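Long-range contacts in extracellular solute-binding protein (Bordetella parapertussis, PDB 3PU5), which probably binds a small solute, perhaps a polyamine, outside the cytoplasmic membrane and hands it to an ABC-type importer: residues H7-S12 and P59-F65; H24-F29 and A257-A262. One frame throughout, in Å; residues are numbered along the deposited sequence.

Contact 1. Residues H7-S12 and P59-F65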
# COMPACT_ATOMS: atom_id res chain seq x y z
N HIS A 7 -22.58 15.12 11.30
CA HIS A 7 -21.62 14.38 12.03
C HIS A 7 -21.45 13.07 11.25
O HIS A 7 -22.41 12.37 11.10
CB HIS A 7 -22.12 14.14 13.46
CG HIS A 7 -21.12 13.51 14.37
ND1 HIS A 7 -19.87 13.12 13.97
CD2 HIS A 7 -21.20 13.20 15.68
CE1 HIS A 7 -19.23 12.60 14.99
NE2 HIS A 7 -20.02 12.64 16.04
N ILE A 8 -20.26 12.77 10.77
CA ILE A 8 -20.03 11.48 10.10
C ILE A 8 -19.01 10.60 10.83
O ILE A 8 -18.14 11.10 11.56
CB ILE A 8 -19.63 11.62 8.59
CG1 ILE A 8 -18.31 12.40 8.42
CG2 ILE A 8 -20.76 12.25 7.78
CD1 ILE A 8 -17.77 12.39 6.98
N TYR A 9 -19.15 9.29 10.64
CA TYR A 9 -18.23 8.33 11.24
C TYR A 9 -17.41 7.65 10.14
O TYR A 9 -17.95 7.15 9.14
CB TYR A 9 -18.99 7.32 12.11
CG TYR A 9 -19.60 7.96 13.35
CD1 TYR A 9 -20.78 8.69 13.27
CD2 TYR A 9 -18.97 7.87 14.58
CE1 TYR A 9 -21.34 9.29 14.40
CE2 TYR A 9 -19.51 8.48 15.71
CZ TYR A 9 -20.69 9.18 15.62
OH TYR A 9 -21.22 9.77 16.73
N VAL A 10 -16.09 7.67 10.31
CA VAL A 10 -15.15 7.18 9.30
C VAL A 10 -14.21 6.19 9.97
O VAL A 10 -13.54 6.53 10.96
CB VAL A 10 -14.31 8.34 8.68
CG1 VAL A 10 -13.35 7.79 7.59
CG2 VAL A 10 -15.22 9.42 8.10
N THR A 11 -14.13 4.98 9.43
CA THR A 11 -13.27 3.97 10.03
C THR A 11 -11.82 4.36 9.85
O THR A 11 -11.45 5.09 8.93
CB THR A 11 -13.49 2.58 9.41
OG1 THR A 11 -13.01 2.56 8.07
CG2 THR A 11 -14.96 2.21 9.43
N SER A 12 -10.99 3.87 10.77
CA SER A 12 -9.56 4.00 10.65
C SER A 12 -8.89 2.88 11.45
O SER A 12 -9.58 2.04 12.05
CB SER A 12 -9.10 5.38 11.12
OG SER A 12 -7.82 5.68 10.62
N PRO A 59 -23.51 1.94 11.15
CA PRO A 59 -22.78 2.65 12.20
C PRO A 59 -21.77 3.62 11.58
O PRO A 59 -21.44 4.66 12.18
CB PRO A 59 -22.07 1.53 12.94
CG PRO A 59 -21.84 0.48 11.89
CD PRO A 59 -22.91 0.63 10.84
N TYR A 60 -21.29 3.30 10.38
CA TYR A 60 -20.27 4.11 9.73
C TYR A 60 -20.74 4.67 8.39
O TYR A 60 -21.51 4.03 7.66
CB TYR A 60 -18.97 3.31 9.54
CG TYR A 60 -18.53 2.56 10.77
CD1 TYR A 60 -18.65 3.14 12.04
CD2 TYR A 60 -18.01 1.28 10.68
CE1 TYR A 60 -18.26 2.45 13.18
CE2 TYR A 60 -17.61 0.59 11.82
CZ TYR A 60 -17.74 1.18 13.06
OH TYR A 60 -17.35 0.49 14.20
N ASP A 61 -20.26 5.87 8.07
CA ASP A 61 -20.60 6.54 6.82
C ASP A 61 -19.52 6.38 5.74
O ASP A 61 -19.81 6.37 4.54
CB ASP A 61 -20.83 8.03 7.09
CG ASP A 61 -21.85 8.25 8.19
OD1 ASP A 61 -21.46 8.66 9.30
OD2 ASP A 61 -23.04 7.96 7.93
N VAL A 62 -18.27 6.25 6.18
CA VAL A 62 -17.15 6.10 5.26
C VAL A 62 -16.34 4.88 5.66
O VAL A 62 -15.88 4.76 6.80
CB VAL A 62 -16.24 7.35 5.22
CG1 VAL A 62 -14.99 7.09 4.35
CG2 VAL A 62 -17.02 8.54 4.67
N ALA A 63 -16.20 3.95 4.71
CA ALA A 63 -15.40 2.76 4.92
C ALA A 63 -14.00 3.07 4.46
O ALA A 63 -13.78 3.39 3.29
CB ALA A 63 -15.97 1.59 4.13
N ALA A 64 -13.05 2.99 5.38
CA ALA A 64 -11.67 3.30 5.04
C ALA A 64 -10.76 2.29 5.71
O ALA A 64 -10.47 2.40 6.90
CB ALA A 64 -11.32 4.73 5.48
N PHE A 65 -10.33 1.29 4.94
CA PHE A 65 -9.44 0.26 5.46
C PHE A 65 -8.86 -0.63 4.35
O PHE A 65 -9.03 -0.35 3.17
CB PHE A 65 -10.12 -0.59 6.55
CG PHE A 65 -11.45 -1.16 6.14
CD1 PHE A 65 -11.53 -2.28 5.33
CD2 PHE A 65 -12.63 -0.58 6.59
CE1 PHE A 65 -12.77 -2.81 4.96
CE2 PHE A 65 -13.87 -1.10 6.23
CZ PHE A 65 -13.94 -2.21 5.41
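Segment 59-65 comes up beside strand 7-12 in a loop and leaves as a strand. At Pro-59 the carbonyl O lies 3.6 Å from CB of Tyr-9. Tyr-60 meets the same CB with the edge of its ring, CD1 at 4.2 Å, while its CD2 sits 3.4 Å from CG2 of Thr-11, so its CD1-CD2 side spans Tyr-9 to Thr-11. Asp-61 pairs twice with one residue: its OD1 accepts from Tyr-9 N (2.7 Å) and its own N donates to Tyr-9 O (2.8 Å). Here a carboxylate replaces a strand carbonyl just before strand 62-65, at a residue whose own backbone is not extended; the other oxygen, OD2, accepts from the backbone N of Lys-251. Tyr-9 O is shared, also accepting from Val-62 N at 3.1 Å, and Val-62 O receives Thr-11 N at 3.2 Å. Val-10 and Val-62 form a single parallel bridge, with axes of strands 7-12 and 62-65 only 14° apart. Strand 7-12 pairs on its other edge with strand 36-41, so the contact belongs to the parallel core of an alpha/beta lobe, the arrangement of periplasmic-binding-protein-like domains. Next to the bridge, CG2 of Val-10 packs on CB of Val-62 (3.7 Å), on the side covered by helix 252-262. Beyond Ala-63, Ala-64 N donates to Thr-11 OG1 (2.7 Å), a side-chain hydroxyl continuing the pairing, while Ala-64 CB lies 4.2 Å from CG1 of Val-10. Phe-65 turns its ring edge to Thr-11, CD2 standing 3.5 Å from OG1.

Contact 2. Residues H24-F29 and A257-A262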
# COMPACT_ATOMS: atom_id res chain seq x y z
N HIS A 24 -4.74 15.65 9.25
CA HIS A 24 -4.61 16.15 7.89
C HIS A 24 -5.84 15.98 7.01
O HIS A 24 -5.93 16.58 5.93
CB HIS A 24 -3.37 15.55 7.22
CG HIS A 24 -2.11 15.88 7.94
ND1 HIS A 24 -1.61 17.16 8.02
CD2 HIS A 24 -1.25 15.10 8.66
CE1 HIS A 24 -0.50 17.16 8.73
NE2 HIS A 24 -0.26 15.92 9.13
N MSE A 25 -6.80 15.18 7.47
CA MSE A 25 -8.03 14.98 6.71
C MSE A 25 -9.28 15.35 7.50
O MSE A 25 -10.05 16.20 7.07
CB MSE A 25 -8.11 13.53 6.21
CG MSE A 25 -6.94 13.14 5.30
SE MSE A 25 -7.04 11.31 4.65
CE MSE A 25 -5.81 11.49 3.13
N ALA A 26 -9.47 14.73 8.66
CA ALA A 26 -10.67 14.94 9.47
C ALA A 26 -10.79 16.36 10.01
O ALA A 26 -11.81 17.02 9.82
CB ALA A 26 -10.75 13.93 10.60
N GLU A 27 -9.74 16.86 10.66
CA GLU A 27 -9.78 18.19 11.27
C GLU A 27 -9.95 19.33 10.25
O GLU A 27 -10.84 20.17 10.40
CB GLU A 27 -8.58 18.43 12.19
CG GLU A 27 -8.70 17.71 13.54
CD GLU A 27 -7.39 17.69 14.33
OE1 GLU A 27 -6.41 18.33 13.90
OE2 GLU A 27 -7.34 17.03 15.40
N PRO A 28 -9.11 19.37 9.19
CA PRO A 28 -9.29 20.40 8.16
C PRO A 28 -10.68 20.37 7.52
O PRO A 28 -11.25 21.42 7.25
CB PRO A 28 -8.23 20.04 7.12
CG PRO A 28 -7.16 19.35 7.91
CD PRO A 28 -7.91 18.55 8.94
N PHE A 29 -11.20 19.17 7.27
CA PHE A 29 -12.53 19.04 6.69
C PHE A 29 -13.61 19.61 7.60
O PHE A 29 -14.51 20.32 7.13
CB PHE A 29 -12.84 17.58 6.39
CG PHE A 29 -14.23 17.36 5.85
CD1 PHE A 29 -14.53 17.71 4.55
CD2 PHE A 29 -15.22 16.80 6.65
CE1 PHE A 29 -15.81 17.52 4.05
CE2 PHE A 29 -16.49 16.60 6.16
CZ PHE A 29 -16.79 16.96 4.85
N ALA A 257 -18.75 14.11 0.41
CA ALA A 257 -18.08 15.38 0.63
C ALA A 257 -16.76 15.16 1.35
O ALA A 257 -15.74 15.75 0.98
CB ALA A 257 -18.97 16.32 1.41
N PHE A 258 -16.76 14.31 2.37
CA PHE A 258 -15.50 13.98 3.03
C PHE A 258 -14.53 13.29 2.06
O PHE A 258 -13.34 13.64 2.00
CB PHE A 258 -15.71 13.09 4.27
CG PHE A 258 -14.43 12.65 4.90
CD1 PHE A 258 -13.71 13.52 5.71
CD2 PHE A 258 -13.89 11.40 4.64
CE1 PHE A 258 -12.48 13.13 6.27
CE2 PHE A 258 -12.68 11.00 5.20
CZ PHE A 258 -11.97 11.87 6.01
N MSE A 259 -15.03 12.32 1.31
CA MSE A 259 -14.16 11.60 0.38
C MSE A 259 -13.57 12.58 -0.64
O MSE A 259 -12.40 12.50 -0.99
CB MSE A 259 -14.94 10.50 -0.33
CG MSE A 259 -14.10 9.62 -1.24
SE MSE A 259 -15.15 8.09 -1.88
CE MSE A 259 -13.78 7.24 -2.99
N ASN A 260 -14.40 13.50 -1.12
CA ASN A 260 -13.92 14.49 -2.07
C ASN A 260 -12.78 15.31 -1.49
O ASN A 260 -11.81 15.60 -2.19
CB ASN A 260 -15.04 15.42 -2.48
CG ASN A 260 -14.62 16.38 -3.57
OD1 ASN A 260 -14.14 15.96 -4.62
ND2 ASN A 260 -14.77 17.68 -3.30
N TYR A 261 -12.90 15.68 -0.22
CA TYR A 261 -11.83 16.43 0.43
C TYR A 261 -10.58 15.56 0.61
O TYR A 261 -9.47 15.99 0.32
CB TYR A 261 -12.28 17.05 1.76
CG TYR A 261 -11.18 17.87 2.38
CD1 TYR A 261 -10.41 17.36 3.42
CD2 TYR A 261 -10.85 19.13 1.88
CE1 TYR A 261 -9.37 18.09 3.97
CE2 TYR A 261 -9.81 19.86 2.42
CZ TYR A 261 -9.08 19.34 3.46
OH TYR A 261 -8.04 20.05 4.00
N ALA A 262 -10.78 14.33 1.08
CA ALA A 262 -9.66 13.45 1.41
C ALA A 262 -8.81 13.12 0.20
O ALA A 262 -7.60 12.90 0.30
CB ALA A 262 -10.17 12.15 2.07
O HOH W 1 -5.52 19.03 4.75
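Phe-29, Tyr-261 and Phe-258 carry most of this crossing of helix 15-33 over helix 252-262, whose local axes approach to 9.8 Å at 120°. The Phe-29 ring lies across the second helix: CA of Phe-258 stands over its face, 3.9 Å from the centroid, a CH-pi contact. The Phe-258 ring also points its edge at that face in a T-shaped pair, with centroids 5.4 Å apart and planes at 87°. Phe-29 reaches CB of Ala-257 through CZ (4.1 Å) and CB of Tyr-261 through CD1 (3.6 Å). Tyr-261 projects the other way, toward 24-29: its ring has CA of Phe-29 over one face, and its CZ is 3.8 Å from CB of Pro-28. Its hydroxyl is held by Glu-266 and accepts from a water that also donates to O of His-24, each at 2.8 Å. Selenomethionine Met-25 fills the far end, SE 4.1 Å from CB of Ala-262 and CB 4.2 Å from CZ of Phe-258. Phe-258 and Ala-262 also rest on Met-244 of strand 238-246. Aromatic and aliphatic surfaces therefore join two helices of the periplasmic-binding-protein-type lobe built on strands 7-12 and 36-41, and the one polar link, at the margin, runs through water.

From the N terminus, strand 7-12 leads directly into helix 15-33, which carries 24-29; the chain then passes through strand 36-41 and helix 44-53 to 59-65, where contact 1 closes a loop with 46 residues between its segments. Contact 2 closes much later, after 227 residues, when helix 252-262 returns to helix 15-33. The two loops cross, since 24-29 lies inside the first and 59-65 inside the second. Their centres are 12 Å apart, and Phe-258 joins them: its CB is 3.5 Å from Ile-8 CD1 and its CD2 4.2 Å from Val-62 CG2. The late helix thus ties strands 7-12 and 62-65 to helix 15-33 within one lobe.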